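Local coordinates for pyruvate kinase (PDB 3GG8), which catalyses the final step of glycolysis, transferring the phosphoryl group of phosphoenolpyruvate to ADP to yield pyruvate and ATP, at residues C[110-113]-C[117-120]; C[235-240]-C[265-270]; C[249-254]-C[445-450]. All blocks are in the same frame, centred on the assembly; numbering follows the deposited sequence. Where two conformers were deposited one is given.

Contact 1: C[110-113]-C[117-120]; sequences GFLK and PITL
Leu112 meets Pro117 and Ile118 inside the small beta-rich domain that pyruvate kinases insert into their catalytic barrel, with three residues of irregular chain between the segments. Evidence for purely apolar contact comes from the approaching atoms, all of them carbon. The two methyls of Leu112 divide the work: CD1 lies 4.0 Å from Pro117 CA, while CD2 settles against the branched end of Ile118, 4.0 Å from both CG2 and CD1 of Ile118. CD1 of Leu112 additionally comes within 4.1 Å of Ile118 CG1, so both leucine methyls meet CG1 of Ile118 from the same side. These are ordinary van der Waals separations, with no compression. The two side chains run roughly perpendicular. In Ile118 a chi1 of 57° lodges CG1 between the backbone N and the carbonyl carbon, which leaves CG2 and the CG1-CD1 arm both turned to the same leucine methyl. Of the 126 Å² buried in all, just over half belongs to Leu112.

Ile141 of strand 140-142 touches both Leu112 and Ile118, and Ile187 of the neighbouring strand 185-187 also packs on Ile118. The backbone N of Leu112 is hydrogen-bonded to Glu189 OE2. Leu112, Ile118, Ile141 and Ile187 make one apolar cluster of the lid-like B domain, the beta-rich insertion of the pyruvate kinase fold.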
loop_
_atom_site.group_PDB
_atom_site.type_symbol
_atom_site.label_atom_id
_atom_site.label_comp_id
_atom_site.label_asym_id
_atom_site.label_seq_id
_atom_site.Cartn_x
_atom_site.Cartn_y
_atom_site.Cartn_z
ATOM N N GLY C 110 15.483 -40.049 41.896
ATOM C CA GLY C 110 16.368 -41.118 42.329
ATOM C C GLY C 110 15.738 -42.496 42.278
ATOM O O GLY C 110 14.822 -42.752 41.485
ATOM N N PHE C 111 16.229 -43.376 43.144
ATOM C CA PHE C 111 15.824 -44.780 43.157
ATOM C C PHE C 111 14.671 -45.040 44.117
ATOM O O PHE C 111 14.514 -44.333 45.101
ATOM C CB PHE C 111 17.028 -45.673 43.490
ATOM C CG PHE C 111 18.121 -45.606 42.460
ATOM C CD1 PHE C 111 18.028 -46.341 41.283
ATOM C CD2 PHE C 111 19.233 -44.790 42.658
ATOM C CE1 PHE C 111 19.031 -46.274 40.320
ATOM C CE2 PHE C 111 20.249 -44.716 41.701
ATOM C CZ PHE C 111 20.150 -45.459 40.532
ATOM N N LEU C 112 13.875 -46.057 43.800
ATOM C CA LEU C 112 12.700 -46.435 44.577
ATOM C C LEU C 112 12.908 -47.785 45.275
ATOM O O LEU C 112 13.640 -48.647 44.784
ATOM C CB LEU C 112 11.453 -46.464 43.676
ATOM C CG LEU C 112 10.954 -45.101 43.161
ATOM C CD1 LEU C 112 9.863 -45.235 42.098
ATOM C CD2 LEU C 112 10.479 -44.212 44.320
ATOM N N LYS C 113 12.269 -47.965 46.423
ATOM C CA LYS C 113 12.392 -49.223 47.141
ATOM C C LYS C 113 12.007 -50.380 46.226
ATOM O O LYS C 113 11.017 -50.295 45.478
ATOM C CB LYS C 113 11.562 -49.239 48.430
ATOM C CG LYS C 113 12.225 -50.089 49.500
ATOM C CD LYS C 113 11.277 -50.557 50.570
ATOM C CE LYS C 113 11.686 -51.943 51.043
ATOM N NZ LYS C 113 10.637 -52.555 51.903
ATOM N N PRO C 117 7.566 -49.121 41.268
ATOM C CA PRO C 117 6.986 -47.803 41.025
ATOM C C PRO C 117 6.018 -47.399 42.135
ATOM O O PRO C 117 5.452 -48.259 42.825
ATOM C CB PRO C 117 6.237 -47.983 39.697
ATOM C CG PRO C 117 6.850 -49.203 39.071
ATOM C CD PRO C 117 7.157 -50.088 40.235
ATOM N N ILE C 118 5.851 -46.091 42.312
ATOM C CA ILE C 118 5.012 -45.551 43.380
ATOM C C ILE C 118 3.858 -44.743 42.800
ATOM O O ILE C 118 4.021 -44.015 41.823
ATOM C CB ILE C 118 5.822 -44.687 44.401
ATOM C CG1 ILE C 118 6.551 -43.533 43.698
ATOM C CG2 ILE C 118 6.810 -45.557 45.159
ATOM C CD1 ILE C 118 6.910 -42.369 44.605
ATOM N N THR C 119 2.683 -44.870 43.397
ATOM C CA THR C 119 1.576 -44.071 42.906
ATOM C C THR C 119 1.194 -43.019 43.944
ATOM O O THR C 119 0.904 -43.350 45.101
ATOM C CB THR C 119 0.357 -44.923 42.413
ATOM O OG1 THR C 119 -0.541 -45.152 43.491
ATOM C CG2 THR C 119 0.801 -46.260 41.838
ATOM N N LEU C 120 1.236 -41.751 43.528
ATOM C CA LEU C 120 0.840 -40.649 44.396
ATOM C C LEU C 120 -0.564 -40.196 44.065
ATOM O O LEU C 120 -0.962 -40.197 42.899
ATOM C CB LEU C 120 1.810 -39.479 44.300
ATOM C CG LEU C 120 3.219 -39.819 44.773
ATOM C CD1 LEU C 120 4.128 -39.994 43.564
ATOM C CD2 LEU C 120 3.741 -38.750 45.708
#

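Contact 2: C[235-240]-C[265-270]; sequences DVRYIR and FDEILA
Arg237 reaches from helix 233-243 to Glu267 on helix 265-271, both on the outside of the (beta/alpha)8 barrel. Its CB leaves the helix beside the contact and does not aim into it. CG and CD then carry the chain outward, and the bend at chi3 (-87°) turns the last part toward the other helix. NE lies beyond that bend, where a hydrogen bond to a residue flanking the segments also holds it. CZ comes to 3.6 Å from Glu267 OE2, a spacing that follows from the grip of its neighbouring nitrogen: NH2 donates to Glu267 OE2 at 2.8 Å, with a nearly straight N-H...O angle of 164°. The carboxylate oxygen lies close to the guanidinium plane, whereas the donor arrives 38° out of the carboxylate plane, so the salt bridge is well aligned for the arginine and tilted for the glutamate. Glu267 contributes by extending fully beyond CG, its own chain crossing that of Arg237 at about a right angle.

NH2 is shared with Asp234 OD2, and NH1 pairs with Glu271 OE2, so the guanidinium has three carboxylate partners, which fix its rotation through more than one nitrogen. Alongside these charged groups the helices meet through buried aliphatic groups that also rest on Pro254 of strand 251-256: Val236 CG2 stands 4.3 Å from Ile268 CG2.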
loop_
_atom_site.group_PDB
_atom_site.type_symbol
_atom_site.label_atom_id
_atom_site.label_comp_id
_atom_site.label_asym_id
_atom_site.label_seq_id
_atom_site.Cartn_x
_atom_site.Cartn_y
_atom_site.Cartn_z
ATOM N N ASP C 235 25.971 -18.846 26.905
ATOM C CA ASP C 235 26.120 -20.249 26.541
ATOM C C ASP C 235 26.634 -20.353 25.104
ATOM O O ASP C 235 27.526 -21.154 24.820
ATOM C CB ASP C 235 24.793 -21.004 26.686
ATOM C CG ASP C 235 24.306 -21.096 28.132
ATOM O OD1 ASP C 235 25.136 -21.180 29.048
ATOM O OD2 ASP C 235 23.076 -21.123 28.352
ATOM N N VAL C 236 26.082 -19.523 24.214
ATOM C CA VAL C 236 26.468 -19.511 22.798
ATOM C C VAL C 236 27.893 -18.980 22.596
ATOM O O VAL C 236 28.663 -19.564 21.839
ATOM C CB VAL C 236 25.500 -18.686 21.929
ATOM C CG1 VAL C 236 25.860 -18.847 20.462
ATOM C CG2 VAL C 236 24.001 -19.075 22.194
ATOM N N ARG C 237 28.213 -17.861 23.256
ATOM C CA ARG C 237 29.566 -17.283 23.239
ATOM C C ARG C 237 30.600 -18.290 23.745
ATOM O O ARG C 237 31.741 -18.342 23.257
ATOM C CB ARG C 237 29.630 -15.981 24.068
ATOM C CG ARG C 237 28.863 -14.815 23.440
ATOM C CD ARG C 237 29.086 -13.479 24.136
ATOM N NE ARG C 237 28.159 -13.265 25.247
ATOM C CZ ARG C 237 26.913 -12.794 25.135
ATOM N NH1 ARG C 237 26.399 -12.471 23.956
ATOM N NH2 ARG C 237 26.168 -12.649 26.214
ATOM N N TYR C 238 30.188 -19.084 24.725
ATOM C CA TYR C 238 31.044 -20.099 25.316
ATOM C C TYR C 238 31.400 -21.194 24.318
ATOM O O TYR C 238 32.574 -21.547 24.184
ATOM C CB TYR C 238 30.411 -20.687 26.590
ATOM C CG TYR C 238 31.254 -21.779 27.184
ATOM C CD1 TYR C 238 32.535 -21.509 27.666
ATOM C CD2 TYR C 238 30.793 -23.085 27.231
ATOM C CE1 TYR C 238 33.332 -22.525 28.193
ATOM C CE2 TYR C 238 31.572 -24.101 27.752
ATOM C CZ TYR C 238 32.836 -23.824 28.225
ATOM O OH TYR C 238 33.606 -24.843 28.739
ATOM N N ILE C 239 30.390 -21.714 23.603
ATOM C CA ILE C 239 30.642 -22.697 22.551
ATOM C C ILE C 239 31.532 -22.140 21.418
ATOM O O ILE C 239 32.445 -22.833 20.952
ATOM C CB ILE C 239 29.354 -23.286 21.966
ATOM C CG1 ILE C 239 28.513 -23.924 23.073
ATOM C CG2 ILE C 239 29.703 -24.322 20.882
ATOM C CD1 ILE C 239 27.042 -23.915 22.814
ATOM N N ARG C 240 31.270 -20.899 20.994
ATOM C CA ARG C 240 32.061 -20.275 19.938
ATOM C C ARG C 240 33.544 -20.153 20.299
ATOM O O ARG C 240 34.412 -20.396 19.455
ATOM C CB ARG C 240 31.488 -18.914 19.553
ATOM C CG ARG C 240 32.200 -18.273 18.380
ATOM C CD ARG C 240 31.356 -17.204 17.738
ATOM N NE ARG C 240 30.224 -17.754 16.995
ATOM C CZ ARG C 240 28.952 -17.543 17.306
ATOM N NH1 ARG C 240 27.993 -18.075 16.558
ATOM N NH2 ARG C 240 28.641 -16.789 18.363
ATOM N N PHE C 265 15.714 -15.001 24.432
ATOM C CA PHE C 265 15.724 -15.410 23.019
ATOM C C PHE C 265 16.441 -14.477 22.047
ATOM O O PHE C 265 17.173 -14.949 21.183
ATOM C CB PHE C 265 14.323 -15.725 22.467
ATOM C CG PHE C 265 14.347 -16.224 21.034
ATOM C CD1 PHE C 265 14.739 -17.531 20.742
ATOM C CD2 PHE C 265 14.022 -15.369 19.970
ATOM C CE1 PHE C 265 14.790 -17.984 19.404
ATOM C CE2 PHE C 265 14.059 -15.821 18.624
ATOM C CZ PHE C 265 14.450 -17.123 18.346
ATOM N N ASP C 266 16.213 -13.166 22.160
ATOM C CA ASP C 266 16.760 -12.216 21.189
ATOM C C ASP C 266 18.290 -12.171 21.214
ATOM O O ASP C 266 18.930 -12.163 20.164
ATOM C CB ASP C 266 16.152 -10.828 21.387
ATOM C CG ASP C 266 14.672 -10.774 20.991
ATOM O OD1 ASP C 266 14.292 -11.333 19.950
ATOM O OD2 ASP C 266 13.877 -10.162 21.719
ATOM N N GLU C 267 18.866 -12.163 22.413
ATOM C CA GLU C 267 20.314 -12.183 22.573
ATOM C C GLU C 267 20.890 -13.554 22.160
ATOM O O GLU C 267 21.967 -13.622 21.549
ATOM C CB GLU C 267 20.691 -11.806 24.010
ATOM C CG GLU C 267 22.179 -11.421 24.241
ATOM C CD GLU C 267 22.576 -11.398 25.739
ATOM O OE1 GLU C 267 21.679 -11.561 26.608
ATOM O OE2 GLU C 267 23.782 -11.238 26.044
ATOM N N ILE C 268 20.172 -14.634 22.467
ATOM C CA ILE C 268 20.547 -15.973 21.986
ATOM C C ILE C 268 20.564 -16.016 20.444
ATOM O O ILE C 268 21.553 -16.413 19.839
ATOM C CB ILE C 268 19.616 -17.067 22.556
ATOM C CG1 ILE C 268 19.818 -17.223 24.065
ATOM C CG2 ILE C 268 19.816 -18.405 21.832
ATOM C CD1 ILE C 268 18.664 -17.959 24.765
ATOM N N LEU C 269 19.480 -15.577 19.817
ATOM C CA LEU C 269 19.405 -15.550 18.367
ATOM C C LEU C 269 20.533 -14.728 17.741
ATOM O O LEU C 269 21.112 -15.145 16.739
ATOM C CB LEU C 269 18.053 -15.012 17.911
ATOM C CG LEU C 269 17.791 -14.830 16.415
ATOM C CD1 LEU C 269 18.084 -16.072 15.588
ATOM C CD2 LEU C 269 16.330 -14.368 16.216
ATOM N N ALA C 270 20.825 -13.561 18.319
ATOM C CA ALA C 270 21.871 -12.680 17.793
ATOM C C ALA C 270 23.231 -13.352 17.817
ATOM O O ALA C 270 24.032 -13.138 16.914
ATOM C CB ALA C 270 21.921 -11.346 18.563
#

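Contact 3: C[249-254]-C[445-450]; sequences HIRIIP and IKHLQV
The imidazole of His447 is clasped on one face by Arg251 and at its edge by the backbone of His249, and this is the dense part of the contact. Arg251 CG sits 3.5 Å from the ring centroid, only 14° off the normal, a CH-pi contact over the middle of the face. The bend of the arginine chain at chi2 (-56°) brings the guanidinium to the CE1 side, where His447 CE1 lies over the centre of the guanidinium face, the planes 29° apart; Arg251 CZ is 3.7 Å from His447 CE1. At the ring edge His447 NE2 lies 2.7 Å from His249 O, but the bent N-H...O geometry makes this a weak hydrogen bond, and NE2 has a second weak acceptor in Asn223 O.

Here the catalytic barrel meets the C-terminal alpha/beta domain: strand 251-256 belongs to the closed parallel sheet, and His447 to helix 442-447 of the other domain. Phe224 of the adjoining barrel strand adds an edge-to-face ring contact to His447. Arg251 NH1 turns to the barrel's own backbone, bonding to Arg248 O and, weakly, to Ile250 O at 3.1 Å.

Packing thins out at the side chain of His249, which is exposed, leads away from the helix and was modelled in two conformers.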
loop_
_atom_site.group_PDB
_atom_site.type_symbol
_atom_site.label_atom_id
_atom_site.label_comp_id
_atom_site.label_asym_id
_atom_site.label_seq_id
_atom_site.Cartn_x
_atom_site.Cartn_y
_atom_site.Cartn_z
ATOM N N HIS C 249 34.567 -23.527 11.039
ATOM C CA HIS C 249 33.602 -23.909 10.001
ATOM C C HIS C 249 32.360 -24.597 10.578
ATOM O O HIS C 249 31.580 -25.212 9.844
ATOM C CB HIS C 249 34.247 -24.815 8.945
ATOM C CG HIS C 249 35.449 -24.225 8.274
ATOM N ND1 HIS C 249 35.361 -23.220 7.336
ATOM C CD2 HIS C 249 36.766 -24.520 8.389
ATOM C CE1 HIS C 249 36.574 -22.906 6.916
ATOM N NE2 HIS C 249 37.445 -23.682 7.537
ATOM N N ILE C 250 32.161 -24.472 11.884
ATOM C CA ILE C 250 31.020 -25.094 12.549
ATOM C C ILE C 250 30.032 -24.030 13.023
ATOM O O ILE C 250 30.418 -22.994 13.583
ATOM C CB ILE C 250 31.460 -26.050 13.696
ATOM C CG1 ILE C 250 32.348 -27.167 13.141
ATOM C CG2 ILE C 250 30.257 -26.662 14.412
ATOM C CD1 ILE C 250 32.945 -28.031 14.205
ATOM N N ARG C 251 28.758 -24.283 12.748
ATOM C CA ARG C 251 27.697 -23.348 13.075
ATOM C C ARG C 251 26.929 -23.813 14.326
ATOM O O ARG C 251 26.750 -25.013 14.540
ATOM C CB ARG C 251 26.770 -23.180 11.866
ATOM C CG ARG C 251 27.447 -22.523 10.636
ATOM C CD ARG C 251 28.071 -21.158 10.957
ATOM N NE ARG C 251 28.967 -20.666 9.898
ATOM C CZ ARG C 251 30.294 -20.794 9.924
ATOM N NH1 ARG C 251 30.875 -21.387 10.957
ATOM N NH2 ARG C 251 31.042 -20.332 8.925
ATOM N N ILE C 252 26.516 -22.850 15.152
ATOM C CA ILE C 252 25.894 -23.111 16.450
ATOM C C ILE C 252 24.380 -22.933 16.397
ATOM O O ILE C 252 23.892 -21.879 15.985
ATOM C CB ILE C 252 26.514 -22.203 17.558
ATOM C CG1 ILE C 252 28.036 -22.382 17.597
ATOM C CG2 ILE C 252 25.939 -22.533 18.959
ATOM C CD1 ILE C 252 28.736 -21.389 18.495
ATOM N N ILE C 253 23.650 -23.969 16.816
ATOM C CA ILE C 253 22.176 -23.973 16.769
ATOM C C ILE C 253 21.603 -24.220 18.170
ATOM O O ILE C 253 21.336 -25.363 18.535
ATOM C CB ILE C 253 21.615 -25.053 15.794
ATOM C CG1 ILE C 253 22.209 -24.927 14.382
ATOM C CG2 ILE C 253 20.068 -25.040 15.791
ATOM C CD1 ILE C 253 21.808 -23.634 13.616
ATOM N N PRO C 254 21.432 -23.155 18.969
ATOM C CA PRO C 254 20.886 -23.326 20.311
ATOM C C PRO C 254 19.480 -23.931 20.288
ATOM O O PRO C 254 18.668 -23.590 19.416
ATOM C CB PRO C 254 20.829 -21.891 20.853
ATOM C CG PRO C 254 21.807 -21.143 20.053
ATOM C CD PRO C 254 21.753 -21.745 18.692
ATOM N N ILE C 445 28.572 -25.104 1.393
ATOM C CA ILE C 445 27.583 -25.997 0.774
ATOM C C ILE C 445 26.818 -26.859 1.808
ATOM O O ILE C 445 25.595 -27.045 1.690
ATOM C CB ILE C 445 28.237 -26.862 -0.325
ATOM C CG1 ILE C 445 28.327 -26.057 -1.617
ATOM C CG2 ILE C 445 27.458 -28.160 -0.583
ATOM C CD1 ILE C 445 29.713 -25.962 -2.071
ATOM N N LYS C 446 27.538 -27.354 2.815
ATOM C CA LYS C 446 26.947 -28.121 3.916
ATOM C C LYS C 446 26.036 -27.267 4.821
ATOM O O LYS C 446 24.954 -27.711 5.207
ATOM C CB LYS C 446 28.044 -28.800 4.756
ATOM C CG LYS C 446 28.900 -29.829 4.001
ATOM C CD LYS C 446 28.279 -31.199 4.039
ATOM C CE LYS C 446 29.144 -32.243 3.365
ATOM N NZ LYS C 446 30.359 -32.574 4.154
ATOM N N HIS C 447 26.476 -26.055 5.158
ATOM C CA HIS C 447 25.686 -25.148 5.995
ATOM C C HIS C 447 24.351 -24.772 5.354
ATOM O O HIS C 447 23.364 -24.534 6.030
ATOM C CB HIS C 447 26.484 -23.887 6.342
ATOM C CG HIS C 447 27.666 -24.141 7.229
ATOM N ND1 HIS C 447 28.852 -23.446 7.106
ATOM C CD2 HIS C 447 27.847 -25.012 8.252
ATOM C CE1 HIS C 447 29.703 -23.862 8.024
ATOM N NE2 HIS C 447 29.122 -24.817 8.728
ATOM N N LEU C 448 24.339 -24.755 4.033
ATOM C CA LEU C 448 23.186 -24.334 3.247
ATOM C C LEU C 448 22.088 -25.387 3.168
ATOM O O LEU C 448 21.010 -25.118 2.639
ATOM C CB LEU C 448 23.661 -23.958 1.835
ATOM C CG LEU C 448 23.839 -22.501 1.380
ATOM C CD1 LEU C 448 23.804 -21.442 2.479
ATOM C CD2 LEU C 448 25.083 -22.379 0.520
ATOM N N GLN C 449 22.351 -26.576 3.697
ATOM C CA GLN C 449 21.387 -27.678 3.631
ATOM C C GLN C 449 20.242 -27.439 4.611
ATOM O O GLN C 449 19.278 -28.191 4.658
ATOM C CB GLN C 449 22.076 -29.009 3.940
ATOM C CG GLN C 449 23.203 -29.359 2.975
ATOM C CD GLN C 449 22.739 -29.444 1.537
ATOM O OE1 GLN C 449 21.732 -30.092 1.225
ATOM N NE2 GLN C 449 23.489 -28.808 0.646
ATOM N N VAL C 450 20.370 -26.346 5.351
ATOM C CA VAL C 450 19.478 -25.980 6.439
ATOM C C VAL C 450 18.576 -24.767 6.057
ATOM O O VAL C 450 17.757 -24.305 6.855
ATOM C CB VAL C 450 20.387 -25.810 7.711
ATOM C CG1 VAL C 450 20.313 -24.478 8.320
ATOM C CG2 VAL C 450 20.222 -26.974 8.702
#

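In the fold
Along the chain contact 1 closes before the other two begin, and it stands apart in space: its centre lies about 38 Å from that of contact 2 and about 43 Å from that of contact 3, with no atoms touching. That separation reflects a domain boundary, since contact 1 belongs to the insertion that follows barrel strand 97-101. Contacts 2 and 3 alternate in sequence, lie about 15 Å apart between centres, and meet at strand 251-256, which carries one segment of contact 3 and is packed on by both helices of contact 2. Ile252 CD1 reaches 3.6 Å from Arg240 N. One barrel strand therefore connects peripheral helices with the C-terminal domain, and the three contacts together sample the B, A and C domains of pyruvate kinase.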